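Transcription factor GAMBIF1 (Anopheles gambiae, PDB 1BVO) binds DNA through its Rel-homology specificity domain, the part present in this chain, and probably activates RNA polymerase II transcription as a homologue of Dorsal. Local coordinates at residues E7-A13 and I28-T33; G50-V54 and G157-E161; P70-K76 and N99-V105. All coordinates share one frame; numbering follows the deposited sequence.

Interaction 1 of 3, residues E7-A13 and I28-T33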
# COMPACT_ATOMS: atom_id res chain seq x y z
N GLU C 7 -4.23 -22.48 28.55
CA GLU C 7 -4.96 -22.68 27.31
C GLU C 7 -4.21 -21.86 26.32
O GLU C 7 -3.98 -20.66 26.50
CB GLU C 7 -6.45 -22.32 27.38
CG GLU C 7 -7.11 -22.13 26.00
CD GLU C 7 -8.14 -23.17 25.61
OE1 GLU C 7 -9.19 -23.28 26.26
OE2 GLU C 7 -7.91 -23.87 24.61
N GLN C 8 -3.68 -22.58 25.35
CA GLN C 8 -2.87 -22.04 24.30
C GLN C 8 -3.68 -21.45 23.19
O GLN C 8 -4.77 -21.93 22.86
CB GLN C 8 -2.00 -23.14 23.73
CG GLN C 8 -0.91 -23.56 24.65
CD GLN C 8 0.32 -22.72 24.50
OE1 GLN C 8 0.37 -21.80 23.67
NE2 GLN C 8 1.34 -23.02 25.30
N PRO C 9 -3.14 -20.41 22.57
CA PRO C 9 -3.84 -19.78 21.47
C PRO C 9 -3.98 -20.74 20.32
O PRO C 9 -3.09 -21.56 20.05
CB PRO C 9 -2.94 -18.59 21.12
CG PRO C 9 -1.58 -19.03 21.59
CD PRO C 9 -1.90 -19.70 22.90
N HIS C 10 -5.16 -20.74 19.72
CA HIS C 10 -5.38 -21.58 18.57
C HIS C 10 -4.44 -20.98 17.54
O HIS C 10 -4.52 -19.79 17.22
CB HIS C 10 -6.81 -21.47 18.08
CG HIS C 10 -7.11 -22.40 16.95
ND1 HIS C 10 -7.88 -23.54 17.10
CD2 HIS C 10 -6.67 -22.42 15.68
CE1 HIS C 10 -7.90 -24.21 15.96
NE2 HIS C 10 -7.17 -23.54 15.08
N PRO C 11 -3.60 -21.83 16.93
CA PRO C 11 -2.59 -21.48 15.92
C PRO C 11 -3.07 -21.03 14.53
O PRO C 11 -2.27 -20.53 13.75
CB PRO C 11 -1.82 -22.78 15.79
CG PRO C 11 -2.93 -23.78 15.87
CD PRO C 11 -3.67 -23.29 17.10
N LYS C 12 -4.36 -21.19 14.23
CA LYS C 12 -4.90 -20.85 12.91
C LYS C 12 -6.38 -20.46 12.98
O LYS C 12 -7.19 -21.04 12.25
CB LYS C 12 -4.84 -22.07 11.99
CG LYS C 12 -3.54 -22.33 11.26
CD LYS C 12 -3.43 -21.47 10.02
CE LYS C 12 -2.49 -22.13 9.02
NZ LYS C 12 -1.82 -21.13 8.13
N ALA C 13 -6.74 -19.52 13.83
CA ALA C 13 -8.15 -19.19 13.91
C ALA C 13 -8.50 -17.72 13.90
O ALA C 13 -9.64 -17.34 14.17
CB ALA C 13 -8.76 -19.84 15.11
N ILE C 28 -8.50 -13.87 19.80
CA ILE C 28 -7.82 -15.13 19.53
C ILE C 28 -8.45 -16.24 20.35
O ILE C 28 -8.39 -16.23 21.57
CB ILE C 28 -6.36 -15.04 19.98
CG1 ILE C 28 -5.57 -14.14 19.05
CG2 ILE C 28 -5.73 -16.41 20.08
CD1 ILE C 28 -4.30 -13.67 19.69
N PRO C 29 -9.06 -17.23 19.68
CA PRO C 29 -9.67 -18.31 20.46
C PRO C 29 -8.57 -19.18 21.08
O PRO C 29 -7.38 -18.99 20.81
CB PRO C 29 -10.44 -19.09 19.40
CG PRO C 29 -9.59 -18.92 18.19
CD PRO C 29 -9.27 -17.45 18.24
N GLY C 30 -8.98 -20.12 21.91
CA GLY C 30 -8.04 -21.02 22.53
C GLY C 30 -7.98 -22.27 21.68
O GLY C 30 -8.83 -22.44 20.79
N VAL C 31 -7.00 -23.14 21.90
CA VAL C 31 -6.86 -24.36 21.11
C VAL C 31 -8.14 -25.17 21.12
O VAL C 31 -8.54 -25.76 20.11
CB VAL C 31 -5.80 -25.34 21.67
CG1 VAL C 31 -4.89 -25.79 20.56
CG2 VAL C 31 -5.04 -24.76 22.83
N ASN C 32 -8.76 -25.20 22.29
CA ASN C 32 -9.96 -25.97 22.52
C ASN C 32 -11.28 -25.28 22.24
O ASN C 32 -12.34 -25.84 22.53
CB ASN C 32 -9.94 -26.49 23.95
CG ASN C 32 -8.62 -27.17 24.27
OD1 ASN C 32 -8.19 -28.08 23.56
ND2 ASN C 32 -7.94 -26.69 25.30
N THR C 33 -11.23 -24.09 21.64
CA THR C 33 -12.46 -23.35 21.36
C THR C 33 -13.40 -24.35 20.70
O THR C 33 -12.97 -25.19 19.89
CB THR C 33 -12.22 -22.04 20.52
OG1 THR C 33 -13.22 -21.07 20.85
CG2 THR C 33 -12.26 -22.31 19.01
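Glu-7 sends its carboxylate into the turn formed by Gly-30 to Thr-33, crossing the Asn-32 side chain at a slant, with the carboxylate and amide planes 54° apart. Oxygen OE2 does the touching. It accepts the backbone N-H of Asn-32 at 2.8 Å (Asn-32 N to Glu-7 OE2), a nearly straight bond that meets the oxygen almost along its C-O axis. The amide nitrogen of the same asparagine is also close, with Asn-32 ND2 2.9 Å from Glu-7 OE2. With CG set opposite the backbone N (chi1 162°) and a bend at chi2, the glutamate chain folds over Gly-30, its CG 3.8 Å from Gly-30 CA. The turn is of type I and is closed by Thr-33 N bonding to Gly-30 O.

On the other side of the Pro-9 and Gly-30 bridge, His-10 N donates to Pro-29 O at 3.0 Å in a straight bond that arrives above the carbonyl plane. The imidazole turns an edge to Gly-30 O, which lies near the ring plane, while His-10 CB rests 3.8 Å from Pro-29 CG. That proline carbon is also met by the methyl group of Ala-13. Ile-28 lays its CG2 branch against Pro-9 (Ile-28 CG2 to Pro-9 CB 3.7 Å); Pro-9 also leans on Ser-168 and Ile-171 of strand 159-172. The polar end of Gln-8 is occupied elsewhere, by the backbone N of Asp-169.

The contact thus joins two irregular parts of the long connection between strands 2-7 and 42-46, its nearest atom about 6 Å from the DNA. Its chemistry divides into a carboxylate oxygen bonded to one turn amide, Asn-32 N, at one end and proline, alanine and isoleucine packing at the other. The charge of an ionised Glu-7 would probably strengthen that nearly straight bond.

Interaction 2 of 3, residues G50-V54 and G157-E161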
# COMPACT_ATOMS: atom_id res chain seq x y z
N GLY C 50 -0.90 -13.16 45.39
CA GLY C 50 -0.79 -11.77 45.73
C GLY C 50 -1.01 -10.98 44.46
O GLY C 50 -1.52 -11.51 43.48
N ARG C 51 -0.67 -9.71 44.51
CA ARG C 51 -0.80 -8.81 43.38
C ARG C 51 0.18 -9.23 42.31
O ARG C 51 1.32 -9.60 42.63
CB ARG C 51 -0.41 -7.38 43.77
CG ARG C 51 -1.09 -6.82 44.98
CD ARG C 51 -2.50 -6.37 44.70
NE ARG C 51 -2.64 -5.33 43.68
CZ ARG C 51 -2.17 -4.08 43.76
NH1 ARG C 51 -1.47 -3.68 44.82
NH2 ARG C 51 -2.54 -3.19 42.83
N ALA C 52 -0.22 -9.13 41.04
CA ALA C 52 0.67 -9.46 39.94
C ALA C 52 0.05 -9.10 38.62
O ALA C 52 -1.06 -9.49 38.30
CB ALA C 52 1.04 -10.93 39.96
N VAL C 53 0.80 -8.33 37.85
CA VAL C 53 0.34 -7.91 36.56
C VAL C 53 1.00 -8.76 35.49
O VAL C 53 1.93 -9.53 35.77
CB VAL C 53 0.64 -6.42 36.35
CG1 VAL C 53 -0.11 -5.61 37.39
CG2 VAL C 53 2.14 -6.16 36.47
N VAL C 54 0.49 -8.67 34.27
CA VAL C 54 1.05 -9.43 33.18
C VAL C 54 1.10 -8.55 31.95
O VAL C 54 0.20 -7.76 31.67
CB VAL C 54 0.22 -10.70 32.89
CG1 VAL C 54 -1.08 -10.34 32.18
CG2 VAL C 54 1.03 -11.68 32.06
N GLY C 157 2.47 -1.51 45.48
CA GLY C 157 1.90 -0.88 44.30
C GLY C 157 2.82 -0.91 43.09
O GLY C 157 2.40 -0.59 41.98
N ARG C 158 4.07 -1.30 43.33
CA ARG C 158 5.09 -1.39 42.29
C ARG C 158 5.37 -2.86 41.98
O ARG C 158 5.88 -3.58 42.84
CB ARG C 158 6.39 -0.73 42.78
CG ARG C 158 6.30 0.77 43.05
CD ARG C 158 6.35 1.59 41.76
NE ARG C 158 5.97 2.97 42.00
CZ ARG C 158 5.30 3.73 41.13
NH1 ARG C 158 4.94 3.24 39.94
NH2 ARG C 158 4.96 4.96 41.47
N PHE C 159 4.95 -3.32 40.81
CA PHE C 159 5.18 -4.69 40.38
C PHE C 159 6.60 -4.76 39.88
O PHE C 159 6.93 -4.39 38.76
CB PHE C 159 4.17 -5.09 39.33
CG PHE C 159 2.78 -4.94 39.80
CD1 PHE C 159 2.17 -3.70 39.78
CD2 PHE C 159 2.14 -6.00 40.43
CE1 PHE C 159 0.94 -3.49 40.39
CE2 PHE C 159 0.91 -5.81 41.04
CZ PHE C 159 0.31 -4.55 41.03
N THR C 160 7.42 -5.22 40.80
CA THR C 160 8.85 -5.29 40.65
C THR C 160 9.52 -6.61 40.31
O THR C 160 10.44 -6.65 39.49
CB THR C 160 9.41 -4.74 41.96
OG1 THR C 160 9.44 -3.31 41.88
CG2 THR C 160 10.77 -5.30 42.31
N GLU C 161 9.08 -7.68 40.95
CA GLU C 161 9.67 -8.98 40.75
C GLU C 161 9.19 -9.62 39.48
O GLU C 161 8.01 -9.92 39.33
CB GLU C 161 9.41 -9.89 41.95
CG GLU C 161 9.93 -9.32 43.26
CD GLU C 161 11.39 -8.87 43.18
OE1 GLU C 161 12.13 -9.30 42.26
OE2 GLU C 161 11.79 -8.07 44.05
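Arg-51 and Gly-157 come together round one carboxylate oxygen, OE2 of Glu-152, which takes a hydrogen bond from Gly-157 N and faces Arg-51 NH1 in a long, weak ion pair. The firmer charge partner of the arginine is Glu-87, salt-bridged to NE. No hydrogen bond joins residues 50-54 directly to 157-161; the rest of the meeting is made by Phe-159.

Its phenyl ring takes Val-53 on one face and Arg-51 at its edge. Almost exactly above the ring centre stands Val-53 CG1, 3.6 Å from the centroid and only 1° off the normal, a well-aligned CH-pi contact. The second methyl, Val-53 CG2, lies 3.6 Å from Phe-159 CG, toward the root of the ring. With valine chi1 at -62°, both branches are turned to the phenylalanine. The ring's edge meets the backbone and the arginine stem, Phe-159 CE2 lying 3.4 Å from Arg-51 CB and 3.5 Å from Ala-52 N. At the far end, Phe-159 CZ sits over one face of the guanidinium, 3.6 Å from Arg-51 NH2. Because the two planes stand 84° apart, the ring presents its rim, not its face, to the charged group. Bends at chi2 and chi3 curl the arginine back to reach this position.

Strands 52-59 and 159-172 both flank strand 142-152 in the antiparallel sheet of this domain, so Phe-159 spans the strand between them, resting on Phe-150 as it does so. Just beyond, Thr-160 and Glu-161 form a classic beta bulge opposite Leu-151, while strand 83-87 borders strand 52-59 on its other edge and supplies Glu-87.

Interaction 3 of 3, residues P70-K76 and N99-V105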
# COMPACT_ATOMS: atom_id res chain seq x y z
N PRO C 70 7.23 -7.08 15.49
CA PRO C 70 6.59 -5.79 15.17
C PRO C 70 5.09 -5.70 15.43
O PRO C 70 4.60 -4.68 15.93
CB PRO C 70 6.90 -5.61 13.67
CG PRO C 70 7.11 -7.03 13.20
CD PRO C 70 7.95 -7.60 14.32
N HIS C 71 4.37 -6.77 15.11
CA HIS C 71 2.93 -6.78 15.30
C HIS C 71 2.43 -6.30 16.67
O HIS C 71 3.05 -6.56 17.70
CB HIS C 71 2.38 -8.14 14.90
CG HIS C 71 2.51 -8.42 13.44
ND1 HIS C 71 2.18 -9.62 12.87
CD2 HIS C 71 2.88 -7.60 12.42
CE1 HIS C 71 2.34 -9.55 11.55
NE2 HIS C 71 2.76 -8.33 11.26
N ASN C 72 1.37 -5.49 16.63
CA ASN C 72 0.79 -4.92 17.84
C ASN C 72 -0.39 -5.76 18.30
O ASN C 72 -1.10 -6.35 17.47
CB ASN C 72 0.30 -3.50 17.59
CG ASN C 72 1.37 -2.60 17.05
OD1 ASN C 72 2.51 -2.57 17.55
ND2 ASN C 72 1.04 -1.87 16.00
N LEU C 73 -0.57 -5.82 19.61
CA LEU C 73 -1.70 -6.54 20.17
C LEU C 73 -2.69 -5.48 20.57
O LEU C 73 -2.33 -4.50 21.22
CB LEU C 73 -1.30 -7.31 21.41
CG LEU C 73 -0.61 -8.64 21.15
CD1 LEU C 73 -0.37 -9.36 22.47
CD2 LEU C 73 -1.47 -9.48 20.24
N VAL C 74 -3.91 -5.60 20.10
CA VAL C 74 -4.92 -4.63 20.45
C VAL C 74 -6.01 -5.41 21.16
O VAL C 74 -6.13 -6.62 20.99
CB VAL C 74 -5.43 -3.90 19.19
CG1 VAL C 74 -4.29 -3.13 18.55
CG2 VAL C 74 -6.03 -4.88 18.21
N GLY C 75 -6.79 -4.74 21.99
CA GLY C 75 -7.83 -5.42 22.73
C GLY C 75 -8.53 -4.47 23.69
O GLY C 75 -7.87 -3.65 24.34
N LYS C 76 -9.85 -4.59 23.78
CA LYS C 76 -10.66 -3.74 24.65
C LYS C 76 -10.00 -3.67 26.02
O LYS C 76 -10.04 -2.62 26.67
CB LYS C 76 -12.07 -4.34 24.80
CG LYS C 76 -13.23 -3.35 24.77
CD LYS C 76 -14.16 -3.65 23.59
CE LYS C 76 -14.79 -5.04 23.69
NZ LYS C 76 -14.66 -5.90 22.44
N ASN C 99 -10.21 -10.89 24.99
CA ASN C 99 -10.17 -9.88 23.93
C ASN C 99 -8.71 -9.51 23.69
O ASN C 99 -8.18 -8.59 24.32
CB ASN C 99 -11.02 -8.64 24.25
CG ASN C 99 -11.42 -7.84 22.98
OD1 ASN C 99 -11.71 -6.64 23.05
ND2 ASN C 99 -11.48 -8.51 21.84
N LEU C 100 -8.05 -10.34 22.88
CA LEU C 100 -6.65 -10.18 22.50
C LEU C 100 -6.60 -10.37 20.98
O LEU C 100 -6.87 -11.47 20.47
CB LEU C 100 -5.78 -11.25 23.19
CG LEU C 100 -4.30 -10.97 23.50
CD1 LEU C 100 -4.18 -9.79 24.45
CD2 LEU C 100 -3.71 -12.22 24.13
N GLY C 101 -6.33 -9.29 20.26
CA GLY C 101 -6.28 -9.35 18.82
C GLY C 101 -4.90 -8.99 18.29
O GLY C 101 -4.12 -8.30 18.97
N ILE C 102 -4.62 -9.40 17.06
CA ILE C 102 -3.32 -9.14 16.48
C ILE C 102 -3.45 -8.23 15.29
O ILE C 102 -4.17 -8.53 14.33
CB ILE C 102 -2.62 -10.47 16.15
CG1 ILE C 102 -2.51 -11.28 17.44
CG2 ILE C 102 -1.24 -10.23 15.58
CD1 ILE C 102 -2.12 -12.69 17.22
N GLN C 103 -2.84 -7.06 15.42
CA GLN C 103 -2.85 -6.06 14.36
C GLN C 103 -1.48 -6.10 13.72
O GLN C 103 -0.46 -5.73 14.33
CB GLN C 103 -3.13 -4.68 14.92
CG GLN C 103 -3.63 -3.69 13.89
CD GLN C 103 -4.41 -2.55 14.51
OE1 GLN C 103 -3.82 -1.53 14.89
NE2 GLN C 103 -5.73 -2.72 14.64
N CYS C 104 -1.45 -6.57 12.49
CA CYS C 104 -0.21 -6.71 11.78
C CYS C 104 0.33 -5.47 11.12
O CYS C 104 -0.36 -4.77 10.37
CB CYS C 104 -0.34 -7.79 10.71
SG CYS C 104 -1.68 -7.43 9.62
N VAL C 105 1.59 -5.21 11.41
CA VAL C 105 2.27 -4.10 10.81
C VAL C 105 2.69 -4.64 9.47
O VAL C 105 3.05 -5.82 9.36
CB VAL C 105 3.57 -3.78 11.52
CG1 VAL C 105 3.92 -2.35 11.31
CG2 VAL C 105 3.49 -4.13 12.98
O HOH W 1 2.31 -7.88 8.31
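Asn-72 and Gln-103 pair through their backbones, Asn-72 N lying 2.9 Å from Gln-103 O. The return bond, from Gln-103 N to Asn-72 O, is 2.8 Å. Val-74 and Gly-101 form the next hydrogen-bonded pair, and Leu-73 with Ile-102 the non-hydrogen-bonded pair between, so that strands 72-74 and 101-103 make a two-stranded antiparallel sheet of the Rel homology domain. Beyond it, Asn-99 OD1 accepts Lys-76 N at 2.9 Å; NZ of the poorly ordered Lys-76 approaches from the other face of the amide. Asn-99 ND2 is bonded to Ser-27.

Apolar contacts lie mainly on the Leu-73 and Ile-102 face. These side chains run alongside each other, CD2 of Leu-73 being 3.5 Å from Ile-102 CG1, and continue onto Leu-145 and Val-143 of strand 142-152. On the other face, Val-74 crosses the extended Gln-103 at about a right angle.

The His-71 ring carries Cys-104 CB over one face, 3.4 Å from its centroid. Its NE2 gives Val-105 O a weak bond.

The nearest atom of the contact is about 5 Å from the DNA. The ladder satisfies backbone polar groups in pairs, while its apolar face closes against strand 142-152 and the opposite one bears mixed chemistry.

In the fold
Interactions 1 and 3 adjoin, whereas interaction 2 stands apart. Ile-28 of interaction 1 meets the 99-105 segment of interaction 3, its N probably hydrogen-bonded to Leu-100 O and its CD1 packed on Ile-102 CD1. Interaction 3 is the most central, its centre about 8 Å from that of the chain, and is held by regular strand pairing. Interaction 1, partly buried, relies on a carboxylate and isolated backbone bonds between loops. Interaction 2 lies at the surface on the opposite side of the chain centre from interaction 3, its nearest atom about 22 Å from the DNA, and is an aromatic contact bordered by charges. Strand 52-59 links these two, since its later residues Val-56 and Cys-58 pack on Leu-73.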